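Local coordinates for protein putative isochorismatase (PDB 3OQP) that probably acts as a hydrolase of the isochorismatase family, working through a catalytic triad on a substrate that is not established, at residues P5-I10 / A136-H141; R83-E88 / A101-A106; P92-F95 / D99-G102. All blocks are in the same frame, centred on the assembly; numbering follows the deposited sequence. Where two conformers were deposited one is given.

Interaction 1: residues P5-I10 / A136-H141; sequences PRRALI and AVEFLH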
ATOM      1  N   PRO A   5       6.971   7.848  22.988  1.00 12.84           N
ATOM      2  CA  PRO A   5       6.331   6.749  22.205  1.00 12.62           C
ATOM      3  C   PRO A   5       6.280   5.458  22.973  1.00 11.20           C
ATOM      4  O   PRO A   5       7.224   5.087  23.674  1.00 12.72           O
ATOM      5  CB  PRO A   5       7.255   6.583  20.991  1.00 12.72           C
ATOM      6  CG  PRO A   5       7.888   7.918  20.874  1.00 13.31           C
ATOM      7  CD  PRO A   5       8.110   8.423  22.271  1.00 12.51           C
ATOM      8  N   ARG A   6       5.154   4.752  22.858  1.00 10.08           N
ATOM      9  CA  ARG A   6       4.956   3.410  23.431  1.00  9.92           C
ATOM     10  C   ARG A   6       4.882   2.432  22.260  1.00 11.24           C
ATOM     11  O   ARG A   6       3.866   2.330  21.585  1.00  9.96           O
ATOM     12  CB  ARG A   6       3.754   3.396  24.314  1.00 11.85           C
ATOM     13  CG  ARG A   6       3.334   2.006  24.787  1.00 12.79           C
ATOM     14  CD  ARG A   6       4.409   1.166  25.406  1.00 11.63           C
ATOM     15  NE  ARG A   6       3.759   0.035  26.070  1.00 12.65           N
ATOM     16  CZ  ARG A   6       4.396  -0.938  26.680  1.00 13.70           C
ATOM     17  NH1 ARG A   6       5.745  -0.945  26.697  1.00 14.72           N
ATOM     18  NH2 ARG A   6       3.674  -1.935  27.205  1.00 14.47           N
ATOM     19  N   ARG A   7       6.036   1.864  21.945  1.00 10.75           N
ATOM     20  CA  ARG A   7       6.291   1.128  20.731  1.00 10.39           C
ATOM     21  C   ARG A   7       6.067  -0.372  20.969  1.00 10.33           C
ATOM     22  O   ARG A   7       6.369  -0.893  22.044  1.00 11.58           O
ATOM     23  CB  ARG A   7       7.727   1.353  20.187  1.00  9.90           C
ATOM     24  CG  ARG A   7       8.008   2.737  19.734  1.00 10.61           C
ATOM     25  CD  ARG A   7       9.491   3.092  19.689  1.00 10.95           C
ATOM     26  NE  ARG A   7       9.776   4.231  18.859  1.00 10.65           N
ATOM     27  CZ  ARG A   7      10.384   5.379  19.206  1.00 10.18           C
ATOM     28  NH1 ARG A   7      10.843   5.587  20.434  1.00 11.59           N
ATOM     29  NH2 ARG A   7      10.662   6.277  18.277  1.00 12.36           N
ATOM     30  N   ALA A   8       5.612  -1.042  19.923  1.00  9.42           N
ATOM     31  CA  ALA A   8       5.698  -2.493  19.805  1.00  9.53           C
ATOM     32  C   ALA A   8       6.521  -2.722  18.516  1.00 10.85           C
ATOM     33  O   ALA A   8       6.240  -2.119  17.504  1.00 11.62           O
ATOM     34  CB  ALA A   8       4.309  -3.223  19.743  1.00 10.11           C
ATOM     35  N   LEU A   9       7.435  -3.665  18.564  1.00  9.18           N
ATOM     36  CA  LEU A   9       8.146  -4.098  17.375  1.00  9.45           C
ATOM     37  C   LEU A   9       7.430  -5.335  16.789  1.00 10.03           C
ATOM     38  O   LEU A   9       7.305  -6.361  17.460  1.00 11.12           O
ATOM     39  CB  LEU A   9       9.583  -4.486  17.761  1.00 10.27           C
ATOM     40  CG  LEU A   9      10.444  -4.977  16.609  1.00 11.75           C
ATOM     41  CD1 LEU A   9      10.747  -3.827  15.654  1.00 11.57           C
ATOM     42  CD2 LEU A   9      11.736  -5.656  17.158  1.00 12.65           C
ATOM     43  N   ILE A  10       6.986  -5.229  15.532  1.00  8.74           N
ATOM     44  CA  ILE A  10       6.366  -6.403  14.871  1.00  8.90           C
ATOM     45  C   ILE A  10       7.324  -6.904  13.801  1.00  8.66           C
ATOM     46  O   ILE A  10       7.930  -6.079  13.073  1.00 10.23           O
ATOM     47  CB  ILE A  10       5.000  -6.005  14.298  1.00  9.20           C
ATOM     48  CG1 ILE A  10       4.224  -7.255  13.871  1.00  9.44           C
ATOM     49  CG2 ILE A  10       5.077  -4.979  13.178  1.00 10.99           C
ATOM     50  CD1 ILE A  10       2.737  -6.995  13.633  1.00 10.83           C
ATOM     51  N   ALA A 136       0.414   5.453  15.172  1.00 11.18           N
ATOM     52  CA  ALA A 136       1.606   5.918  14.480  1.00 11.52           C
ATOM     53  C   ALA A 136       2.380   4.695  14.045  1.00 10.27           C
ATOM     54  O   ALA A 136       2.288   3.646  14.709  1.00 11.13           O
ATOM     55  CB  ALA A 136       2.420   6.779  15.422  1.00 11.95           C
ATOM     56  N   VAL A 137       3.119   4.793  12.951  1.00 10.48           N
ATOM     57  CA  VAL A 137       3.837   3.658  12.423  1.00 10.49           C
ATOM     58  C   VAL A 137       5.268   4.086  12.126  1.00  9.92           C
ATOM     59  O   VAL A 137       5.524   5.238  11.696  1.00 10.19           O
ATOM     60  CB  VAL A 137       3.215   3.143  11.119  1.00 10.94           C
ATOM     61  CG1 VAL A 137       4.071   1.977  10.516  1.00 12.53           C
ATOM     62  CG2 VAL A 137       1.784   2.691  11.375  1.00 13.18           C
ATOM     63  N   GLU A 138       6.218   3.211  12.395  1.00  9.30           N
ATOM     64  CA  GLU A 138       7.613   3.357  12.014  1.00  9.46           C
ATOM     65  C   GLU A 138       7.962   2.174  11.108  1.00  8.36           C
ATOM     66  O   GLU A 138       7.428   1.053  11.251  1.00 10.23           O
ATOM     67  CB  GLU A 138       8.497   3.360  13.264  1.00  9.00           C
ATOM     68  CG  GLU A 138       8.159   4.541  14.175  1.00 10.68           C
ATOM     69  CD  GLU A 138       8.830   4.518  15.516  1.00  9.67           C
ATOM     70  OE1 GLU A 138       9.084   3.424  16.056  1.00 12.01           O
ATOM     71  OE2 GLU A 138       9.050   5.628  16.066  1.00 13.48           O
ATOM     72  N   PHE A 139       8.865   2.413  10.148  1.00  8.89           N
ATOM     73  CA  PHE A 139       9.288   1.372   9.170  1.00  9.72           C
ATOM     74  C   PHE A 139      10.795   1.398   9.089  1.00  8.01           C
ATOM     75  O   PHE A 139      11.377   2.469   8.786  1.00  9.42           O
ATOM     76  CB  PHE A 139       8.664   1.681   7.804  1.00  8.75           C
ATOM     77  CG  PHE A 139       9.083   0.768   6.689  1.00  8.59           C
ATOM     78  CD1 PHE A 139       8.521  -0.475   6.536  1.00  9.35           C
ATOM     79  CD2 PHE A 139      10.027   1.175   5.767  1.00 10.12           C
ATOM     80  CE1 PHE A 139       8.915  -1.255   5.489  1.00 10.86           C
ATOM     81  CE2 PHE A 139      10.384   0.307   4.709  1.00 11.07           C
ATOM     82  CZ  PHE A 139       9.856  -0.892   4.610  1.00 10.46           C
ATOM     83  N   LEU A 140      11.432   0.273   9.423  1.00  8.75           N
ATOM     84  CA  LEU A 140      12.866   0.169   9.432  1.00  9.63           C
ATOM     85  C   LEU A 140      13.353  -0.282   8.044  1.00  8.90           C
ATOM     86  O   LEU A 140      13.235  -1.472   7.685  1.00  9.28           O
ATOM     87  CB  LEU A 140      13.359  -0.735  10.565  1.00  9.09           C
ATOM     88  CG  LEU A 140      12.851  -0.294  11.939  1.00 10.12           C
ATOM     89  CD1 LEU A 140      13.524  -1.091  13.070  1.00 11.52           C
ATOM     90  CD2 LEU A 140      12.910   1.231  12.176  1.00 11.99           C
ATOM     91  N   HIS A 141      13.886   0.677   7.260  1.00  9.77           N
ATOM     92  CA  HIS A 141      14.119   0.445   5.832  1.00  9.42           C
ATOM     93  C   HIS A 141      15.235  -0.601   5.607  1.00  9.14           C
ATOM     94  O   HIS A 141      15.385  -1.111   4.501  1.00 11.89           O
ATOM     95  CB  HIS A 141      14.396   1.725   5.082  1.00 10.30           C
ATOM     96  CG  HIS A 141      15.625   2.407   5.533  1.00 11.97           C
ATOM     97  ND1 HIS A 141      16.866   1.891   5.282  1.00 13.33           N
ATOM     98  CD2 HIS A 141      15.788   3.536   6.237  1.00 13.27           C
ATOM     99  CE1 HIS A 141      17.759   2.764   5.738  1.00 13.90           C
ATOM    100  NE2 HIS A 141      17.131   3.734   6.371  1.00 16.36           N
TER
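R7 and E138 form a buried, side-on salt bridge, the guanidinium presenting its NE and NH2 edge to both carboxylate oxygens. The two side chains cross at about a right angle, yet their flat ends are nearly coplanar, the planes 29° apart. NE donates to E138 OE1 over 3.0 Å in a fairly straight bond, N-H...O 162°, while R7 NH2 lies 2.8 Å from E138 OE2. Each oxygen accepts an N-H through its syn lone pair, and both partners lie close to the guanidinium plane, so the pairing fixes the rotation of both groups. A further, weak bond runs from R7 NE to E138 OE2 at 3.2 Å. In E138 the chain runs extended beyond CG, with CG anti to the carbonyl carbon (chi1 -62°), and this carries the carboxylate across the gap. OE1 has a second strong partner in T113 OG1 and a weak third in W182 NE1. NH2 also donates to the carbonyl O of T190, and NH1 is hydrogen-bonded elsewhere. The buried charges thus offset each other, and every nitrogen of the guanidinium has an acceptor. P5 CB covers one guanidinium face toward its rim, 3.7 Å above the plane. Strands 7-12 and 136-140 are not sheet neighbours: parallel strand 111-115 runs between them, so the bridge spans the middle strand over T113. Helix 179-188 closes this face of the α/β sheet, with W182, A185 and V186 against R7, while helix 124-132 packs on V137 and F139.

Interaction 2: residues R83-E88 / A101-A106; sequences RDHYVE and AGWLAA
W103 and H85 stack face to face, joining a short helix to an edge strand, 85-89. In the helix, A101 O accepts from A105 N and G102 O from A106 N, both pairs 3.0 Å apart, so this turn is regularly bonded around the tryptophan. W103 follows, with CG anti to its backbone nitrogen (chi1 -172°), which swings the indole off the helix toward the strand. Its five-membered ring lies over the H85 imidazole, the centroids 3.7 Å apart and the planes only 7° from parallel. W103 NE1 sits 3.5 Å from H85 ND1, but the angle is poor for a hydrogen bond; the two atoms meet as parts of stacked rings. The side chains run past each other in opposite directions, so H85 CB ends up over the indole's six-membered ring, a CH-pi contact 3.7 Å from its centroid. Farther out, D84 O approaches W103 CZ2 obliquely at 3.7 Å. H85 NE2 is hydrogen-bonded to D99 OD1, which helps hold the imidazole flat against the indole, and R107 adds a cation-pi contact to the tryptophan. L104, the next residue, packs on A8 of strand 7-12. Helix 100-105 packs on one face of the sheet near its edge, running roughly antiparallel to strand 85-89, and W103 reaches over V52 of strand 51-56, beside P50, to meet that strand.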
ATOM      1  N   ARG A  83      10.034 -13.787  22.450  1.00 15.47           N
ATOM      2  CA  ARG A  83       9.021 -12.924  21.883  1.00 14.78           C
ATOM      3  C   ARG A  83       7.967 -12.685  22.950  1.00 12.75           C
ATOM      4  O   ARG A  83       7.819 -13.493  23.897  1.00 14.43           O
ATOM      5  CB  ARG A  83       8.331 -13.548  20.650  1.00 14.32           C
ATOM      6  CG  ARG A  83       7.635 -14.893  20.965  1.00 17.06           C
ATOM      7  CD  ARG A  83       6.958 -15.439  19.757  1.00 21.83           C
ATOM      8  NE  ARG A  83       6.101 -16.579  20.083  1.00 25.11           N
ATOM      9  CZ  ARG A  83       6.108 -17.744  19.459  1.00 23.81           C
ATOM     10  NH1 ARG A  83       6.940 -17.989  18.436  1.00 26.97           N
ATOM     11  NH2 ARG A  83       5.241 -18.666  19.866  1.00 27.28           N
ATOM     12  N   ASP A  84       7.153 -11.651  22.782  1.00 11.56           N
ATOM     13  CA  ASP A  84       6.014 -11.441  23.700  1.00 12.57           C
ATOM     14  C   ASP A  84       4.666 -11.804  23.170  1.00 12.34           C
ATOM     15  O   ASP A  84       3.734 -12.026  23.962  1.00 13.82           O
ATOM     16  CB  ASP A  84       6.000  -9.989  24.091  1.00 13.05           C
ATOM     17  CG  ASP A  84       7.325  -9.589  24.697  1.00 12.89           C
ATOM     18  OD1 ASP A  84       7.666 -10.070  25.779  1.00 19.06           O
ATOM     19  OD2 ASP A  84       8.088  -8.749  24.160  1.00 15.13           O
ATOM     20  N   HIS A  85       4.537 -11.919  21.860  1.00 10.91           N
ATOM     21  CA  HIS A  85       3.278 -12.336  21.233  1.00 11.61           C
ATOM     22  C   HIS A  85       3.569 -12.950  19.868  1.00 11.52           C
ATOM     23  O   HIS A  85       4.618 -12.706  19.272  1.00 12.31           O
ATOM     24  CB  HIS A  85       2.354 -11.151  21.075  1.00 12.51           C
ATOM     25  CG  HIS A  85       0.952 -11.505  20.718  1.00 11.96           C
ATOM     26  ND1 HIS A  85       0.191 -12.391  21.446  1.00 16.02           N
ATOM     27  CD2 HIS A  85       0.154 -11.021  19.742  1.00 13.73           C
ATOM     28  CE1 HIS A  85      -1.007 -12.474  20.888  1.00 16.53           C
ATOM     29  NE2 HIS A  85      -1.061 -11.634  19.862  1.00 13.46           N
ATOM     30  N   TYR A  86       2.632 -13.776  19.411  1.00 11.88           N
ATOM     31  CA  TYR A  86       2.636 -14.503  18.150  1.00 12.25           C
ATOM     32  C   TYR A  86       1.294 -14.396  17.466  1.00 11.10           C
ATOM     33  O   TYR A  86       0.276 -14.484  18.121  1.00 12.67           O
ATOM     34  CB  TYR A  86       3.011 -15.956  18.374  1.00 12.05           C
ATOM     35  CG  TYR A  86       2.909 -16.816  17.141  1.00 11.99           C
ATOM     36  CD1 TYR A  86       1.701 -17.440  16.843  1.00 13.43           C
ATOM     37  CD2 TYR A  86       3.983 -16.993  16.273  1.00 12.39           C
ATOM     38  CE1 TYR A  86       1.611 -18.272  15.715  1.00 14.56           C
ATOM     39  CE2 TYR A  86       3.888 -17.819  15.186  1.00 14.27           C
ATOM     40  CZ  TYR A  86       2.696 -18.419  14.868  1.00 15.16           C
ATOM     41  OH  TYR A  86       2.563 -19.244  13.783  1.00 15.37           O
ATOM     42  N   VAL A  87       1.297 -14.158  16.160  1.00 10.42           N
ATOM     43  CA  VAL A  87       0.125 -14.029  15.299  1.00 10.43           C
ATOM     44  C   VAL A  87       0.389 -14.834  14.020  1.00 11.43           C
ATOM     45  O   VAL A  87       1.420 -14.601  13.383  1.00 11.45           O
ATOM     46  CB  VAL A  87      -0.152 -12.587  14.885  1.00 11.77           C
ATOM     47  CG1 VAL A  87      -1.332 -12.543  13.905  1.00 11.95           C
ATOM     48  CG2 VAL A  87      -0.439 -11.722  16.119  1.00 13.19           C
ATOM     49  N   GLU A  88      -0.466 -15.829  13.714  0.50 11.72           N
ATOM     50  CA  GLU A  88      -0.425 -16.442  12.389  0.50 11.76           C
ATOM     51  C   GLU A  88      -1.432 -15.763  11.465  0.50 11.78           C
ATOM     52  O   GLU A  88      -2.504 -15.379  11.880  0.50 12.59           O
ATOM     53  CB  GLU A  88      -0.669 -17.964  12.415  0.50 11.72           C
ATOM     54  CG  GLU A  88      -2.141 -18.345  12.651  0.50 13.02           C
ATOM     55  CD  GLU A  88      -2.402 -19.812  12.415  0.50 16.74           C
ATOM     56  OE1 GLU A  88      -1.763 -20.639  13.086  0.50 21.43           O
ATOM     57  OE2 GLU A  88      -3.231 -20.124  11.541  0.50 24.04           O
ATOM     58  N   ALA A 101      -4.785  -6.032  16.950  1.00 11.16           N
ATOM     59  CA  ALA A 101      -5.226  -4.724  17.370  1.00 11.27           C
ATOM     60  C   ALA A 101      -5.554  -4.712  18.864  1.00 11.24           C
ATOM     61  O   ALA A 101      -5.188  -3.801  19.585  1.00 11.84           O
ATOM     62  CB  ALA A 101      -6.448  -4.264  16.566  1.00 12.62           C
ATOM     63  N   GLY A 102      -6.291  -5.716  19.321  1.00 10.59           N
ATOM     64  CA  GLY A 102      -6.640  -5.808  20.747  1.00 11.27           C
ATOM     65  C   GLY A 102      -5.422  -5.982  21.649  1.00 11.14           C
ATOM     66  O   GLY A 102      -5.319  -5.388  22.707  1.00 11.06           O
ATOM     67  N   TRP A 103      -4.463  -6.778  21.190  1.00  9.03           N
ATOM     68  CA  TRP A 103      -3.308  -7.082  22.009  1.00  9.91           C
ATOM     69  C   TRP A 103      -2.494  -5.820  22.206  1.00 10.76           C
ATOM     70  O   TRP A 103      -2.013  -5.513  23.308  1.00 11.91           O
ATOM     71  CB  TRP A 103      -2.480  -8.230  21.405  1.00 10.76           C
ATOM     72  CG  TRP A 103      -1.384  -8.720  22.298  1.00 11.25           C
ATOM     73  CD1 TRP A 103      -1.488  -9.749  23.196  1.00 15.53           C
ATOM     74  CD2 TRP A 103      -0.037  -8.253  22.358  1.00 12.69           C
ATOM     75  NE1 TRP A 103      -0.300  -9.919  23.850  1.00 16.93           N
ATOM     76  CE2 TRP A 103       0.606  -9.008  23.378  1.00 13.58           C
ATOM     77  CE3 TRP A 103       0.649  -7.217  21.750  1.00 12.22           C
ATOM     78  CZ2 TRP A 103       1.914  -8.797  23.734  1.00 15.81           C
ATOM     79  CZ3 TRP A 103       1.986  -7.025  22.119  1.00 15.69           C
ATOM     80  CH2 TRP A 103       2.583  -7.824  23.075  1.00 15.64           C
ATOM     81  N   LEU A 104      -2.264  -5.112  21.094  1.00 10.35           N
ATOM     82  CA  LEU A 104      -1.592  -3.822  21.132  1.00  9.86           C
ATOM     83  C   LEU A 104      -2.284  -2.817  22.040  1.00 10.36           C
ATOM     84  O   LEU A 104      -1.664  -2.129  22.862  1.00 10.90           O
ATOM     85  CB  LEU A 104      -1.445  -3.265  19.706  1.00 11.13           C
ATOM     86  CG  LEU A 104      -0.567  -4.037  18.706  1.00 11.45           C
ATOM     87  CD1 LEU A 104      -0.743  -3.434  17.329  1.00 10.43           C
ATOM     88  CD2 LEU A 104       0.930  -4.108  19.131  1.00 12.81           C
ATOM     89  N   ALA A 105      -3.616  -2.694  21.905  1.00 10.61           N
ATOM     90  CA  ALA A 105      -4.371  -1.734  22.700  1.00 11.02           C
ATOM     91  C   ALA A 105      -4.295  -2.001  24.186  1.00 11.73           C
ATOM     92  O   ALA A 105      -4.182  -1.070  24.981  1.00 12.79           O
ATOM     93  CB  ALA A 105      -5.803  -1.654  22.216  1.00 11.36           C
ATOM     94  N   ALA A 106      -4.222  -3.280  24.531  1.00 11.40           N
ATOM     95  CA  ALA A 106      -4.161  -3.734  25.924  1.00 12.85           C
ATOM     96  C   ALA A 106      -2.805  -3.368  26.537  1.00 13.66           C
ATOM     97  O   ALA A 106      -2.626  -3.440  27.747  1.00 16.22           O
ATOM     98  CB  ALA A 106      -4.443  -5.275  26.033  1.00 12.32           C
TER

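Interaction 3: residues P92-F95 / D99-G102; sequences PSAF and DLAG
L100 pushes one methyl, CD2, into the hollow formed by the ring of F95 and the CB and O atoms of A94. The methyl stands almost squarely over the middle of the ring, 3.7 Å from its centroid and 7° off the normal, a CH-pi contact in which all six ring carbons lie at similar distances from it. A94 closes the hollow, its CB 3.9 Å from L100 CD2 and its carbonyl O at 3.8 Å from the same methyl. L100 reaches this place because CG is anti to the backbone nitrogen (chi1 -180°), sending the branch off the helix start toward the loop. F95 leans over it, its CD1 edge extending beyond the leucine to meet A101 CB at 4.0 Å. Loop 92-95 comes after an outer strand of the α/β sheet of the isochorismatase fold and leads into helix 100-105, so the contact folds the connection back onto the first turn of its own helix. Within the loop S93 OG accepts from F95 N at 3.0 Å, an ST turn that sets the backbone from which the phenyl ring rises. A water spans the mouth between loop and helix, donating to F95 O (2.8 Å) and accepting from A101 N (3.0 Å), so this early helix amide is satisfied through solvent. T98 OG1 makes further hydrogen bonds with A94 O, F95 O and L100 N, tying the loop to the helix start. Helix 124-132 covers F95 through T126, H129 and A130, and V52 and V54 of strand 51-56 lie under L100 and A94. At the loop's start P92 touches N121, next to C122, which is oxidised to 3-sulfinoalanine, and S93 N is hydrogen-bonded to H132 NE2 of the second subunit.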
ATOM      1  N   PRO A  92      -2.161 -10.669   3.524  1.00 11.05           N
ATOM      2  CA  PRO A  92      -1.048  -9.743   3.696  1.00 11.63           C
ATOM      3  C   PRO A  92      -1.013  -9.006   5.031  1.00 10.25           C
ATOM      4  O   PRO A  92       0.014  -9.024   5.725  1.00 10.35           O
ATOM      5  CB  PRO A  92      -1.181  -8.804   2.478  1.00 12.39           C
ATOM      6  CG  PRO A  92      -1.887  -9.705   1.462  1.00 10.81           C
ATOM      7  CD  PRO A  92      -2.855 -10.512   2.234  1.00  9.21           C
ATOM      8  N   SER A  93      -2.159  -8.489   5.461  1.00  9.45           N
ATOM      9  CA  SER A  93      -2.193  -7.728   6.697  1.00  9.49           C
ATOM     10  C   SER A  93      -2.240  -8.644   7.944  1.00  9.70           C
ATOM     11  O   SER A  93      -3.006  -9.600   8.026  1.00 11.33           O
ATOM     12  CB  SER A  93      -3.430  -6.862   6.764  1.00 10.48           C
ATOM     13  OG  SER A  93      -3.524  -6.258   8.058  1.00 12.35           O
ATOM     14  N   ALA A  94      -1.398  -8.333   8.927  1.00 10.06           N
ATOM     15  CA  ALA A  94      -1.327  -9.013  10.204  1.00 10.49           C
ATOM     16  C   ALA A  94      -2.501  -8.643  11.113  1.00  9.86           C
ATOM     17  O   ALA A  94      -2.714  -9.323  12.118  1.00 11.17           O
ATOM     18  CB  ALA A  94      -0.024  -8.696  10.908  1.00 10.80           C
ATOM     19  N   PHE A  95      -3.330  -7.673  10.727  1.00  9.63           N
ATOM     20  CA  PHE A  95      -4.494  -7.305  11.532  1.00 10.23           C
ATOM     21  C   PHE A  95      -5.768  -8.050  11.217  1.00 11.11           C
ATOM     22  O   PHE A  95      -6.540  -8.289  12.124  1.00 10.89           O
ATOM     23  CB  PHE A  95      -4.781  -5.804  11.343  1.00 10.51           C
ATOM     24  CG  PHE A  95      -3.827  -4.866  12.071  1.00 10.38           C
ATOM     25  CD1 PHE A  95      -4.021  -4.583  13.405  1.00 11.66           C
ATOM     26  CD2 PHE A  95      -2.756  -4.302  11.436  1.00 10.29           C
ATOM     27  CE1 PHE A  95      -3.184  -3.732  14.093  1.00 12.59           C
ATOM     28  CE2 PHE A  95      -1.875  -3.433  12.118  1.00 11.36           C
ATOM     29  CZ  PHE A  95      -2.094  -3.136  13.418  1.00 12.24           C
ATOM     30  N   ASP A  99      -5.844 -11.231  16.554  1.00 10.55           N
ATOM     31  CA  ASP A  99      -5.929 -10.579  17.835  1.00 11.14           C
ATOM     32  C   ASP A  99      -4.996  -9.367  17.978  1.00 11.51           C
ATOM     33  O   ASP A  99      -4.881  -8.836  19.082  1.00 11.52           O
ATOM     34  CB  ASP A  99      -5.702 -11.566  18.948  1.00 12.24           C
ATOM     35  CG  ASP A  99      -4.283 -12.035  19.072  1.00 14.58           C
ATOM     36  OD1 ASP A  99      -3.373 -11.486  18.417  1.00 14.86           O
ATOM     37  OD2 ASP A  99      -4.074 -12.959  19.916  1.00 19.53           O
ATOM     38  N   LEU A 100      -4.364  -8.922  16.872  1.00 10.60           N
ATOM     39  CA  LEU A 100      -3.267  -7.972  16.965  1.00 10.10           C
ATOM     40  C   LEU A 100      -3.724  -6.614  17.515  1.00 10.57           C
ATOM     41  O   LEU A 100      -3.132  -6.118  18.455  1.00 10.72           O
ATOM     42  CB  LEU A 100      -2.591  -7.782  15.588  1.00  9.59           C
ATOM     43  CG  LEU A 100      -1.410  -6.809  15.538  1.00 10.55           C
ATOM     44  CD1 LEU A 100      -0.325  -7.247  16.552  1.00 10.72           C
ATOM     45  CD2 LEU A 100      -0.871  -6.724  14.139  1.00 12.12           C
ATOM     46  N   ALA A 101      -4.785  -6.032  16.950  1.00 11.16           N
ATOM     47  CA  ALA A 101      -5.226  -4.724  17.370  1.00 11.27           C
ATOM     48  C   ALA A 101      -5.554  -4.712  18.864  1.00 11.24           C
ATOM     49  O   ALA A 101      -5.188  -3.801  19.585  1.00 11.84           O
ATOM     50  CB  ALA A 101      -6.448  -4.264  16.566  1.00 12.62           C
ATOM     51  N   GLY A 102      -6.291  -5.716  19.321  1.00 10.59           N
ATOM     52  CA  GLY A 102      -6.640  -5.808  20.747  1.00 11.27           C
ATOM     53  C   GLY A 102      -5.422  -5.982  21.649  1.00 11.14           C
ATOM     54  O   GLY A 102      -5.319  -5.388  22.707  1.00 11.06           O
TER
HETATM   55  O   HOH W   1      -6.434  -7.159  14.719  1.00 12.66           O

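From the N terminus, the chain enters strand 7-12, and interaction 1 closes the widest loop when strand 136-140 arrives some 126 residues later. Interactions 2 and 3 are both nested inside that loop. Interaction 2 joins strand 85-89 to helix 100-105; interaction 3 starts later in the chain, at the intervening loop, and ends on the same stretch, the start of that helix, sharing A101 and G102. D99 links these two through its bond to H85. Strand 7-12 touches both, I10 packing on L100 and A94. Together the contacts tie the central strand to an inner strand on one flank and to the outer strand and its crossover helix on the other.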